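Local coordinates for protein Pcdhgc3 (Mus musculus, PDB 4ZI8) that probably mediates calcium-dependent cell adhesion and may take part in establishing and maintaining specific neuronal connections in the brain, at residues K306-I312 / C326-V332; V281-F285 / I296-L300; C94-L98 / S110-V115; R84-T90 / H150-V154. One frame throughout, in Å; residues are numbered along the deposited sequence.

Contact 1 (K306-I312 / C326-V332)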
loop_
_atom_site.group_PDB
_atom_site.type_symbol
_atom_site.label_atom_id
_atom_site.label_comp_id
_atom_site.label_asym_id
_atom_site.label_seq_id
_atom_site.Cartn_x
_atom_site.Cartn_y
_atom_site.Cartn_z
ATOM N N LYS B 306 -33.616 -43.345 -2.383
ATOM C CA LYS B 306 -34.132 -42.957 -3.685
ATOM C C LYS B 306 -33.623 -41.607 -4.165
ATOM O O LYS B 306 -33.636 -41.326 -5.362
ATOM C CB LYS B 306 -35.652 -42.930 -3.648
ATOM C CG LYS B 306 -36.254 -44.318 -3.549
ATOM C CD LYS B 306 -37.731 -44.282 -3.191
ATOM C CE LYS B 306 -38.276 -45.703 -3.114
ATOM N NZ LYS B 306 -37.330 -46.611 -2.400
ATOM N N LEU B 307 -33.197 -40.770 -3.231
ATOM C CA LEU B 307 -32.817 -39.420 -3.573
ATOM C C LEU B 307 -31.646 -38.976 -2.702
ATOM O O LEU B 307 -31.713 -39.085 -1.481
ATOM C CB LEU B 307 -34.003 -38.471 -3.400
ATOM C CG LEU B 307 -33.684 -36.982 -3.626
ATOM C CD1 LEU B 307 -33.214 -36.676 -5.057
ATOM C CD2 LEU B 307 -34.864 -36.091 -3.244
ATOM N N HIS B 308 -30.584 -38.486 -3.333
ATOM C CA HIS B 308 -29.449 -37.929 -2.600
ATOM C C HIS B 308 -29.390 -36.422 -2.831
ATOM O O HIS B 308 -29.548 -35.971 -3.970
ATOM C CB HIS B 308 -28.139 -38.599 -3.040
ATOM C CG HIS B 308 -28.113 -40.081 -2.815
ATOM N ND1 HIS B 308 -27.781 -40.647 -1.601
ATOM C CD2 HIS B 308 -28.393 -41.114 -3.649
ATOM C CE1 HIS B 308 -27.873 -41.965 -1.694
ATOM N NE2 HIS B 308 -28.230 -42.271 -2.929
ATOM N N GLU B 309 -29.217 -35.652 -1.755
ATOM C CA GLU B 309 -29.022 -34.205 -1.835
ATOM C C GLU B 309 -27.565 -33.868 -1.583
ATOM O O GLU B 309 -27.077 -34.072 -0.486
ATOM C CB GLU B 309 -29.864 -33.459 -0.808
ATOM C CG GLU B 309 -31.336 -33.468 -1.040
ATOM C CD GLU B 309 -32.034 -32.300 -0.343
ATOM O OE1 GLU B 309 -31.452 -31.177 -0.312
ATOM O OE2 GLU B 309 -33.162 -32.516 0.167
ATOM N N ILE B 310 -26.878 -33.345 -2.574
ATOM C CA ILE B 310 -25.464 -33.072 -2.426
ATOM C C ILE B 310 -25.182 -31.579 -2.547
ATOM O O ILE B 310 -25.530 -30.958 -3.545
ATOM C CB ILE B 310 -24.655 -33.791 -3.483
ATOM C CG1 ILE B 310 -24.953 -35.285 -3.434
ATOM C CG2 ILE B 310 -23.167 -33.502 -3.306
ATOM C CD1 ILE B 310 -24.715 -35.887 -4.758
ATOM N N TYR B 311 -24.541 -31.003 -1.550
ATOM C CA TYR B 311 -24.221 -29.590 -1.633
ATOM C C TYR B 311 -22.764 -29.438 -2.037
ATOM O O TYR B 311 -21.876 -30.136 -1.527
ATOM C CB TYR B 311 -24.483 -28.864 -0.317
ATOM C CG TYR B 311 -25.934 -28.722 0.036
ATOM C CD1 TYR B 311 -26.641 -29.789 0.560
ATOM C CD2 TYR B 311 -26.590 -27.517 -0.129
ATOM C CE1 TYR B 311 -27.973 -29.668 0.908
ATOM C CE2 TYR B 311 -27.922 -27.382 0.217
ATOM C CZ TYR B 311 -28.608 -28.464 0.733
ATOM O OH TYR B 311 -29.936 -28.354 1.082
ATOM N N ILE B 312 -22.530 -28.554 -2.982
ATOM C CA ILE B 312 -21.188 -28.369 -3.485
ATOM C C ILE B 312 -20.802 -26.900 -3.257
ATOM O O ILE B 312 -21.634 -26.001 -3.361
ATOM C CB ILE B 312 -21.100 -28.772 -4.957
ATOM C CG1 ILE B 312 -21.323 -30.298 -5.080
ATOM C CG2 ILE B 312 -19.754 -28.358 -5.571
ATOM C CD1 ILE B 312 -21.238 -30.818 -6.493
ATOM N N CYS B 326 -24.073 -24.612 -4.281
ATOM C CA CYS B 326 -25.165 -25.106 -5.079
ATOM C C CYS B 326 -25.572 -26.473 -4.541
ATOM O O CYS B 326 -24.912 -27.050 -3.655
ATOM C CB CYS B 326 -24.784 -25.192 -6.560
ATOM S SG CYS B 326 -23.644 -26.509 -6.902
ATOM N N LYS B 327 -26.678 -26.967 -5.065
ATOM C CA LYS B 327 -27.211 -28.242 -4.629
ATOM C C LYS B 327 -27.427 -29.143 -5.830
ATOM O O LYS B 327 -27.944 -28.703 -6.852
ATOM C CB LYS B 327 -28.520 -28.025 -3.873
ATOM C CG LYS B 327 -29.157 -29.279 -3.337
ATOM C CD LYS B 327 -30.350 -28.919 -2.469
ATOM C CE LYS B 327 -30.810 -27.519 -2.747
ATOM N NZ LYS B 327 -32.223 -27.300 -2.327
ATOM N N VAL B 328 -27.020 -30.400 -5.714
ATOM C CA VAL B 328 -27.298 -31.387 -6.737
ATOM C C VAL B 328 -28.275 -32.410 -6.168
ATOM O O VAL B 328 -28.005 -33.010 -5.139
ATOM C CB VAL B 328 -26.033 -32.110 -7.188
ATOM C CG1 VAL B 328 -26.337 -32.962 -8.409
ATOM C CG2 VAL B 328 -24.947 -31.088 -7.475
ATOM N N LEU B 329 -29.423 -32.562 -6.815
ATOM C CA LEU B 329 -30.402 -33.578 -6.445
ATOM C C LEU B 329 -30.179 -34.785 -7.327
ATOM O O LEU B 329 -30.408 -34.719 -8.527
ATOM C CB LEU B 329 -31.819 -33.057 -6.617
ATOM C CG LEU B 329 -32.202 -31.929 -5.669
ATOM C CD1 LEU B 329 -33.595 -31.375 -5.987
ATOM C CD2 LEU B 329 -32.157 -32.466 -4.261
ATOM N N VAL B 330 -29.708 -35.878 -6.738
ATOM C CA VAL B 330 -29.471 -37.116 -7.491
ATOM C C VAL B 330 -30.594 -38.109 -7.197
ATOM O O VAL B 330 -30.691 -38.649 -6.089
ATOM C CB VAL B 330 -28.124 -37.770 -7.146
ATOM C CG1 VAL B 330 -27.937 -39.067 -7.940
ATOM C CG2 VAL B 330 -26.990 -36.811 -7.423
ATOM N N GLU B 331 -31.455 -38.293 -8.187
ATOM C CA GLU B 331 -32.548 -39.259 -8.111
ATOM C C GLU B 331 -32.056 -40.617 -8.586
ATOM O O GLU B 331 -31.547 -40.748 -9.693
ATOM C CB GLU B 331 -33.745 -38.805 -8.943
ATOM C CG GLU B 331 -34.889 -39.818 -8.927
ATOM C CD GLU B 331 -36.034 -39.448 -9.860
ATOM O OE1 GLU B 331 -36.024 -38.309 -10.387
ATOM O OE2 GLU B 331 -36.940 -40.298 -10.058
ATOM N N VAL B 332 -32.176 -41.614 -7.726
ATOM C CA VAL B 332 -31.796 -42.977 -8.065
ATOM C C VAL B 332 -32.941 -43.687 -8.778
ATOM O O VAL B 332 -34.065 -43.725 -8.263
ATOM C CB VAL B 332 -31.422 -43.785 -6.815
ATOM C CG1 VAL B 332 -30.967 -45.169 -7.215
ATOM C CG2 VAL B 332 -30.347 -43.054 -6.005
#
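K327 lays its aliphatic chain over one face of the Y311 ring, a CH-pi contact in which CG sits 4.2 Å from the ring centroid, almost on the ring normal. K327 CD lies beside the phenol oxygen and 3.3 Å from E309 OE1; a bend at chi3 (18°) then turns CE and NZ. NZ and OE1 remain beyond salt-bridge range, so any attraction between the two opposite charges is probably weak, at the end of two side chains that run alongside each other. Nearer the backbone, E309 CG packs against L329 CD2 at 3.5 Å.

These residues line one face of an antiparallel hairpin, strands 307-316 and 324-333, at the middle of a four-stranded sheet in the third cadherin repeat of the chain. Seven backbone hydrogen bonds join the segments, from V332 N to K306 O at one end to C326 N with I312 O at the other.

The opposite face is largely apolar. I310 CD1 reaches diagonally to V330 CG2 (3.6 Å), I312 CD1 does the same to V328 CG2 (3.8 Å), and V332 CG2 comes up to the edge of the H308 ring at CD2 (3.6 Å). Strand 252-259 packs on this layer, V256 touching I312, C326 and V328 and V253 touching V330. On the first face, H276 meets the Y311 ring edge-to-face, and L91 of the second subunit packs on the same tyrosine.

Contact 2 (V281-F285 / I296-L300)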
loop_
_atom_site.group_PDB
_atom_site.type_symbol
_atom_site.label_atom_id
_atom_site.label_comp_id
_atom_site.label_asym_id
_atom_site.label_seq_id
_atom_site.Cartn_x
_atom_site.Cartn_y
_atom_site.Cartn_z
ATOM N N VAL B 281 -21.262 -38.798 1.980
ATOM C CA VAL B 281 -21.331 -38.207 0.647
ATOM C C VAL B 281 -19.999 -38.454 -0.086
ATOM O O VAL B 281 -19.995 -38.731 -1.289
ATOM C CB VAL B 281 -21.678 -36.689 0.683
ATOM C CG1 VAL B 281 -20.709 -35.924 1.572
ATOM C CG2 VAL B 281 -21.663 -36.110 -0.710
ATOM N N ARG B 282 -18.893 -38.409 0.649
ATOM C CA ARG B 282 -17.557 -38.587 0.090
ATOM C C ARG B 282 -17.255 -40.022 -0.262
ATOM O O ARG B 282 -16.322 -40.302 -1.021
ATOM C CB ARG B 282 -16.494 -38.095 1.075
ATOM C CG ARG B 282 -16.329 -36.598 1.070
ATOM C CD ARG B 282 -15.325 -36.118 2.108
ATOM N NE ARG B 282 -15.163 -34.666 2.027
ATOM C CZ ARG B 282 -15.984 -33.775 2.586
ATOM N NH1 ARG B 282 -17.050 -34.175 3.287
ATOM N NH2 ARG B 282 -15.735 -32.475 2.439
ATOM N N GLU B 283 -18.022 -40.942 0.319
ATOM C CA GLU B 283 -17.839 -42.340 0.034
ATOM C C GLU B 283 -18.701 -42.752 -1.146
ATOM O O GLU B 283 -18.367 -43.672 -1.876
ATOM C CB GLU B 283 -18.163 -43.168 1.279
ATOM C CG GLU B 283 -17.227 -42.867 2.450
ATOM C CD GLU B 283 -15.827 -43.407 2.220
ATOM O OE1 GLU B 283 -15.617 -44.056 1.172
ATOM O OE2 GLU B 283 -14.933 -43.199 3.081
ATOM N N LEU B 284 -19.810 -42.066 -1.346
ATOM C CA LEU B 284 -20.733 -42.445 -2.399
ATOM C C LEU B 284 -20.462 -41.678 -3.693
ATOM O O LEU B 284 -20.655 -42.212 -4.790
ATOM C CB LEU B 284 -22.173 -42.224 -1.931
ATOM C CG LEU B 284 -23.257 -42.597 -2.938
ATOM C CD1 LEU B 284 -23.075 -44.043 -3.429
ATOM C CD2 LEU B 284 -24.639 -42.424 -2.312
ATOM N N PHE B 285 -20.001 -40.437 -3.561
ATOM C CA PHE B 285 -19.724 -39.598 -4.718
ATOM C C PHE B 285 -18.273 -39.125 -4.726
ATOM O O PHE B 285 -17.584 -39.173 -3.706
ATOM C CB PHE B 285 -20.672 -38.395 -4.745
ATOM C CG PHE B 285 -22.115 -38.778 -4.853
ATOM C CD1 PHE B 285 -22.666 -39.098 -6.085
ATOM C CD2 PHE B 285 -22.913 -38.845 -3.721
ATOM C CE1 PHE B 285 -24.000 -39.469 -6.189
ATOM C CE2 PHE B 285 -24.250 -39.219 -3.807
ATOM C CZ PHE B 285 -24.796 -39.536 -5.043
ATOM N N ILE B 296 -20.186 -40.983 -9.710
ATOM C CA ILE B 296 -20.480 -42.055 -8.767
ATOM C C ILE B 296 -19.187 -42.636 -8.280
ATOM O O ILE B 296 -18.270 -42.894 -9.066
ATOM C CB ILE B 296 -21.332 -43.144 -9.405
ATOM C CG1 ILE B 296 -22.673 -42.544 -9.807
ATOM C CG2 ILE B 296 -21.516 -44.345 -8.441
ATOM C CD1 ILE B 296 -23.496 -42.068 -8.600
ATOM N N LYS B 297 -19.101 -42.834 -6.979
ATOM C CA LYS B 297 -17.929 -43.461 -6.393
ATOM C C LYS B 297 -18.291 -44.792 -5.738
ATOM O O LYS B 297 -17.603 -45.791 -5.930
ATOM C CB LYS B 297 -17.294 -42.515 -5.370
ATOM C CG LYS B 297 -16.085 -43.082 -4.657
ATOM C CD LYS B 297 -15.485 -42.052 -3.701
ATOM C CE LYS B 297 -14.634 -42.719 -2.627
ATOM N NZ LYS B 297 -14.147 -41.744 -1.598
ATOM N N GLY B 298 -19.366 -44.803 -4.951
ATOM C CA GLY B 298 -19.782 -46.009 -4.250
ATOM C C GLY B 298 -20.849 -46.751 -5.031
ATOM O O GLY B 298 -20.852 -46.731 -6.260
ATOM N N ARG B 299 -21.753 -47.436 -4.337
ATOM C CA ARG B 299 -22.831 -48.140 -5.024
ATOM C C ARG B 299 -24.182 -47.574 -4.628
ATOM O O ARG B 299 -24.547 -47.588 -3.465
ATOM C CB ARG B 299 -22.797 -49.638 -4.723
ATOM C CG ARG B 299 -23.881 -50.405 -5.469
ATOM C CD ARG B 299 -23.916 -51.872 -5.073
ATOM N NE ARG B 299 -24.425 -52.094 -3.716
ATOM C CZ ARG B 299 -25.718 -52.168 -3.393
ATOM N NH1 ARG B 299 -26.653 -52.021 -4.324
ATOM N NH2 ARG B 299 -26.082 -52.382 -2.132
ATOM N N LEU B 300 -24.925 -47.070 -5.602
ATOM C CA LEU B 300 -26.287 -46.627 -5.344
ATOM C C LEU B 300 -27.167 -47.828 -5.046
ATOM O O LEU B 300 -26.855 -48.947 -5.433
ATOM C CB LEU B 300 -26.845 -45.858 -6.535
ATOM C CG LEU B 300 -26.088 -44.592 -6.959
ATOM C CD1 LEU B 300 -26.743 -44.009 -8.175
ATOM C CD2 LEU B 300 -26.083 -43.575 -5.848
#
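K297 reaches back along the short helix 281-284 and gives its NZ to the carbonyl of R282, with 2.7 Å between NZ and R282 O. Its own backbone N, 2.8 Å from L284 O, shares that carbonyl with G298 N, which lies 2.9 Å away. Both donors come from the same face of the carbonyl plane, well above it, so one oxygen at the helix end holds two consecutive amides of the loop that follows strand 293-296. This is a connection within the third cadherin repeat of the chain, whose beta-sandwich is interrupted here by one helical turn; at its end, F285 N returns to V281 O before the chain continues as a strand.

With CG anti to the backbone N (chi1 178°) and the rest of the chain extended, K297 is long enough to pass E283 O and F285 O on its way to R282. E283 OE1 adds a long salt bridge to the same NZ, at 3.9 Å. G298 crosses close under the turn: a side chain there would run into E283 O, and the glycine avoids this.

Farther in, the packing is apolar. The side chains of L284 and L300 meet at about a right angle, while H308 of strand 307-316 touches both leucines. L284 CG also lies over one face of the neighbouring F285 ring, toward its rim. That ring packs against I310 and F273 as well, and its CE1 is 3.6 Å from I296 CD1.

Contact 3 (C94-L98 / S110-V115)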
loop_
_atom_site.group_PDB
_atom_site.type_symbol
_atom_site.label_atom_id
_atom_site.label_comp_id
_atom_site.label_asym_id
_atom_site.label_seq_id
_atom_site.Cartn_x
_atom_site.Cartn_y
_atom_site.Cartn_z
ATOM N N CYS B 94 22.018 38.264 -8.409
ATOM C CA CYS B 94 23.217 37.853 -9.098
ATOM C C CYS B 94 24.062 39.047 -9.578
ATOM O O CYS B 94 23.675 39.746 -10.493
ATOM C CB CYS B 94 22.845 37.007 -10.291
ATOM S SG CYS B 94 24.198 36.126 -11.011
ATOM N N THR B 95 25.226 39.229 -8.996
ATOM C CA THR B 95 26.088 40.368 -9.354
ATOM C C THR B 95 27.418 39.836 -9.811
ATOM O O THR B 95 28.025 39.017 -9.115
ATOM C CB THR B 95 26.314 41.297 -8.173
ATOM O OG1 THR B 95 25.053 41.764 -7.704
ATOM C CG2 THR B 95 27.182 42.504 -8.577
ATOM N N VAL B 96 27.860 40.248 -10.989
ATOM C CA VAL B 96 29.193 39.906 -11.431
ATOM C C VAL B 96 30.111 41.088 -11.059
ATOM O O VAL B 96 29.785 42.220 -11.372
ATOM C CB VAL B 96 29.247 39.673 -12.940
ATOM C CG1 VAL B 96 30.690 39.534 -13.440
ATOM C CG2 VAL B 96 28.428 38.437 -13.333
ATOM N N THR B 97 31.216 40.844 -10.378
ATOM C CA THR B 97 32.127 41.947 -10.084
ATOM C C THR B 97 33.346 41.840 -10.978
ATOM O O THR B 97 33.730 40.749 -11.424
ATOM C CB THR B 97 32.547 41.961 -8.626
ATOM O OG1 THR B 97 33.240 40.741 -8.336
ATOM C CG2 THR B 97 31.320 42.053 -7.736
ATOM N N LEU B 98 33.916 42.982 -11.304
ATOM C CA LEU B 98 35.127 43.002 -12.083
ATOM C C LEU B 98 35.921 44.246 -11.700
ATOM O O LEU B 98 35.474 45.070 -10.889
ATOM C CB LEU B 98 34.822 42.981 -13.581
ATOM C CG LEU B 98 34.088 44.189 -14.160
ATOM C CD1 LEU B 98 34.435 44.357 -15.616
ATOM C CD2 LEU B 98 32.585 44.063 -14.000
ATOM N N SER B 110 36.766 49.411 -9.183
ATOM C CA SER B 110 35.803 48.322 -9.102
ATOM C C SER B 110 34.608 48.635 -9.964
ATOM O O SER B 110 34.188 49.791 -10.076
ATOM C CB SER B 110 35.330 48.098 -7.661
ATOM O OG SER B 110 36.330 47.437 -6.917
ATOM N N ALA B 111 34.040 47.600 -10.550
ATOM C CA ALA B 111 32.798 47.734 -11.280
ATOM C C ALA B 111 31.917 46.516 -10.985
ATOM O O ALA B 111 32.406 45.458 -10.555
ATOM C CB ALA B 111 33.056 47.859 -12.748
ATOM N N GLU B 112 30.625 46.650 -11.207
ATOM C CA GLU B 112 29.746 45.516 -10.951
ATOM C C GLU B 112 28.500 45.583 -11.806
ATOM O O GLU B 112 28.011 46.665 -12.154
ATOM C CB GLU B 112 29.394 45.424 -9.465
ATOM C CG GLU B 112 28.570 46.534 -8.930
ATOM C CD GLU B 112 28.507 46.538 -7.402
ATOM O OE1 GLU B 112 29.435 46.034 -6.729
ATOM O OE2 GLU B 112 27.521 47.070 -6.871
ATOM N N VAL B 113 28.020 44.394 -12.193
ATOM C CA VAL B 113 26.907 44.278 -13.130
ATOM C C VAL B 113 25.933 43.303 -12.504
ATOM O O VAL B 113 26.309 42.164 -12.190
ATOM C CB VAL B 113 27.357 43.804 -14.537
ATOM C CG1 VAL B 113 26.163 43.634 -15.460
ATOM C CG2 VAL B 113 28.332 44.796 -15.158
ATOM N N VAL B 114 24.723 43.784 -12.223
ATOM C CA VAL B 114 23.640 42.918 -11.757
ATOM C C VAL B 114 23.081 42.154 -12.955
ATOM O O VAL B 114 22.765 42.748 -13.999
ATOM C CB VAL B 114 22.523 43.709 -11.070
ATOM C CG1 VAL B 114 21.372 42.750 -10.647
ATOM C CG2 VAL B 114 23.080 44.492 -9.869
ATOM N N VAL B 115 22.994 40.832 -12.824
ATOM C CA VAL B 115 22.490 40.003 -13.909
ATOM C C VAL B 115 21.082 39.541 -13.537
ATOM O O VAL B 115 20.885 38.773 -12.580
ATOM C CB VAL B 115 23.422 38.826 -14.185
ATOM C CG1 VAL B 115 22.848 37.919 -15.281
ATOM C CG2 VAL B 115 24.829 39.350 -14.588
HETATM O O HOH W 1 19.937 39.465 -10.285
#
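L98 turns its CG between its own backbone N and carbonyl carbon (chi1 65°), and from there the branch leans across to A111, with CD2 4.0 Å from A111 CB and farther on in loose reach of V113 CG2. V96, by contrast, has CG2 anti to its carbonyl carbon and beside its N, which aims this methyl diagonally at V115 CG2, 3.9 Å away. An alanine at L98 would remove the branch over A111 and is likely to leave a gap beside that small methyl and V113.

V96 and V113 lie on the face of the hairpin that F67 covers, in the first cadherin repeat, and L98 and A111 are on the same face; the hairpin is antiparallel, formed by strands 95-102 and 107-116. I27 of strand 24-28 also reaches V113, and L87 of helix 84-88 touches V96. Five backbone bonds hold the strands together. The straightest runs from V115 N to C94 O, 2.7 Å long with an N-H...O angle of 176°. Just past it the ladder is extended by a water, which accepts from C94 N and donates to V115 O at 2.6 Å. At this water-bridged end C94 puts its SG 4.2 Å from V115 CB, and the same sulfur forms the disulfide with C88.

The other face is mixed. T95 sets its CG2 methyl 3.8 Å from E112 CB and its OG1 near V114 CG2, and the E112 carboxylate goes on to H24, to which OE2 is hydrogen-bonded.

Contact 4 (R84-T90 / H150-V154). With CA (calcium ion), chain O; CA (calcium ion), chain N; CA (calcium ion), chain P.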
loop_
_atom_site.group_PDB
_atom_site.type_symbol
_atom_site.label_atom_id
_atom_site.label_comp_id
_atom_site.label_asym_id
_atom_site.label_seq_id
_atom_site.Cartn_x
_atom_site.Cartn_y
_atom_site.Cartn_z
ATOM N N ARG B 84 22.528 33.520 -15.903
ATOM C CA ARG B 84 22.291 33.696 -14.482
ATOM C C ARG B 84 22.165 32.325 -13.789
ATOM O O ARG B 84 22.593 32.183 -12.652
ATOM C CB ARG B 84 21.035 34.569 -14.241
ATOM C CG ARG B 84 20.862 35.119 -12.804
ATOM C CD ARG B 84 19.392 35.149 -12.381
ATOM N NE ARG B 84 18.840 33.800 -12.390
ATOM C CZ ARG B 84 19.060 32.899 -11.442
ATOM N NH1 ARG B 84 19.777 33.206 -10.370
ATOM N NH2 ARG B 84 18.560 31.692 -11.560
ATOM N N GLU B 85 21.613 31.310 -14.462
ATOM C CA GLU B 85 21.425 30.032 -13.788
ATOM C C GLU B 85 22.766 29.423 -13.414
ATOM O O GLU B 85 22.927 28.904 -12.305
ATOM C CB GLU B 85 20.598 29.048 -14.653
ATOM C CG GLU B 85 19.092 29.289 -14.544
ATOM C CD GLU B 85 18.661 30.597 -15.206
ATOM O OE1 GLU B 85 18.991 30.807 -16.383
ATOM O OE2 GLU B 85 17.982 31.424 -14.570
ATOM N N GLU B 86 23.723 29.485 -14.329
ATOM C CA GLU B 86 25.073 28.998 -14.071
ATOM C C GLU B 86 25.803 29.846 -13.054
ATOM O O GLU B 86 26.555 29.336 -12.228
ATOM C CB GLU B 86 25.897 28.981 -15.348
ATOM C CG GLU B 86 27.262 28.337 -15.159
ATOM C CD GLU B 86 28.136 28.509 -16.382
ATOM O OE1 GLU B 86 27.872 29.424 -17.191
ATOM O OE2 GLU B 86 29.080 27.727 -16.547
ATOM N N LEU B 87 25.603 31.149 -13.137
ATOM C CA LEU B 87 26.376 32.081 -12.316
ATOM C C LEU B 87 25.996 31.964 -10.860
ATOM O O LEU B 87 26.872 31.919 -9.976
ATOM C CB LEU B 87 26.151 33.510 -12.793
ATOM C CG LEU B 87 26.898 33.918 -14.069
ATOM C CD1 LEU B 87 26.374 35.232 -14.637
ATOM C CD2 LEU B 87 28.338 34.083 -13.708
ATOM N N CYS B 88 24.685 31.898 -10.622
ATOM C CA CYS B 88 24.153 32.193 -9.302
ATOM C C CYS B 88 23.069 31.214 -8.850
ATOM O O CYS B 88 22.466 31.413 -7.796
ATOM C CB CYS B 88 23.603 33.626 -9.274
ATOM S SG CYS B 88 24.869 34.908 -9.506
ATOM N N GLY B 89 22.853 30.144 -9.611
ATOM C CA GLY B 89 21.890 29.122 -9.246
ATOM C C GLY B 89 20.554 29.686 -8.814
ATOM O O GLY B 89 19.955 30.470 -9.537
ATOM N N THR B 90 20.095 29.331 -7.617
ATOM C CA THR B 90 18.833 29.895 -7.129
ATOM C C THR B 90 18.964 31.091 -6.159
ATOM O O THR B 90 17.981 31.473 -5.498
ATOM C CB THR B 90 17.986 28.835 -6.433
ATOM O OG1 THR B 90 18.742 28.244 -5.365
ATOM C CG2 THR B 90 17.528 27.762 -7.434
ATOM N N HIS B 150 11.806 20.616 -11.096
ATOM C CA HIS B 150 12.658 21.732 -10.708
ATOM C C HIS B 150 12.685 22.755 -11.846
ATOM O O HIS B 150 12.666 22.381 -13.004
ATOM C CB HIS B 150 14.068 21.247 -10.388
ATOM C CG HIS B 150 15.011 22.350 -10.025
ATOM N ND1 HIS B 150 14.780 23.208 -8.969
ATOM C CD2 HIS B 150 16.179 22.749 -10.589
ATOM C CE1 HIS B 150 15.768 24.087 -8.897
ATOM N NE2 HIS B 150 16.631 23.824 -9.861
ATOM N N ASP B 151 12.720 24.035 -11.508
ATOM C CA ASP B 151 12.868 25.111 -12.494
ATOM C C ASP B 151 14.020 25.976 -11.997
ATOM O O ASP B 151 13.951 26.500 -10.886
ATOM C CB ASP B 151 11.576 25.921 -12.610
ATOM C CG ASP B 151 11.557 26.887 -13.793
ATOM O OD1 ASP B 151 12.531 27.647 -14.015
ATOM O OD2 ASP B 151 10.526 26.884 -14.505
ATOM N N PRO B 152 15.096 26.096 -12.787
ATOM C CA PRO B 152 16.296 26.776 -12.285
ATOM C C PRO B 152 16.241 28.309 -12.329
ATOM O O PRO B 152 17.182 28.920 -11.841
ATOM C CB PRO B 152 17.405 26.259 -13.209
ATOM C CG PRO B 152 16.695 25.984 -14.509
ATOM C CD PRO B 152 15.305 25.492 -14.117
ATOM N N ASP B 153 15.200 28.908 -12.898
ATOM C CA ASP B 153 15.017 30.349 -12.865
ATOM C C ASP B 153 14.619 30.733 -11.431
ATOM O O ASP B 153 14.491 29.862 -10.566
ATOM C CB ASP B 153 13.957 30.797 -13.885
ATOM C CG ASP B 153 14.288 30.373 -15.311
ATOM O OD1 ASP B 153 15.470 30.494 -15.712
ATOM O OD2 ASP B 153 13.379 29.888 -16.036
ATOM N N VAL B 154 14.433 32.022 -11.166
ATOM C CA VAL B 154 14.122 32.445 -9.809
ATOM C C VAL B 154 12.887 33.302 -9.774
ATOM O O VAL B 154 12.344 33.691 -10.808
ATOM C CB VAL B 154 15.302 33.208 -9.136
ATOM C CG1 VAL B 154 16.409 32.240 -8.760
ATOM C CG2 VAL B 154 15.833 34.342 -10.029
HETATM CA CA CA O . 16.713 32.450 -16.083
HETATM CA CA CA N . 11.150 28.983 -15.551
HETATM CA CA CA P . 19.876 31.443 -18.360
HETATM O O HOH W 2 19.524 29.179 -19.110
#
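G89 O is gripped end-on by both terminal nitrogens of R84: R84 NH2 lies 2.7 Å from G89 O. R84 NH1 is 2.9 Å from G89 O, and the oxygen stays close to the guanidinium plane. The same NH2 forms a salt bridge to E85 OE2 at 3.1 Å. P152 O also stands at the guanidinium edge, but its angle to NH2 is too poor for a hydrogen bond. Over one face of the group lies V154, its CG2 centred 3.8 Å above the plane. A methionine in place of R84 would probably leave G89 O without its paired donors and E85 OE2 without its arginine partner.

E85 leads to the metals. A bend at chi2 (69°) brings its carboxylate round so that OE2 binds one calcium ion at 2.2 Å; OE1 reaches the same ion at 2.8 Å and bridges to a second at 2.3 Å. D153 OD1 meets the first of these ions; although it is only 2.9 Å from E85 OE2, the shared calcium ion probably offsets the repulsion. The two carboxylate planes stand nearly perpendicular, 83° apart. D153 OD2 turns to a third calcium ion, which D151 grips with both oxygens, and D151 OD1 also accepts from D153 N in an Asx turn.

This is the calcium-bound junction between the first and second cadherin repeats, completed by residues such as E29, D117, D120 and N119. Helix 84-88 comes from the first repeat, tied by its disulfide to the hairpin of strands 95-102 and 107-116, while 150-154 is a loop of the second, between strands 143-145 and 159-164.

How the contacts relate
The four contacts fall into two groups on opposite sides of the centre of an elongated chain of three cadherin repeats. Contacts 1 and 2 share the third repeat, their centres about 12 Å apart: H308 and I310 of the hairpin pack against L284, F285, V281 and L300 of the helix and loop. Contacts 3 and 4 lie about 17 Å apart between centres, joined by the C88-C94 disulfide and by R84 packing on C94. Contact 4 itself holds the calcium ions between repeats one and two, while V115 of contact 3 comes within about 8 Å of one (side chain to ion). Between the groups, contacts 1 and 4 have centres about 80 Å apart.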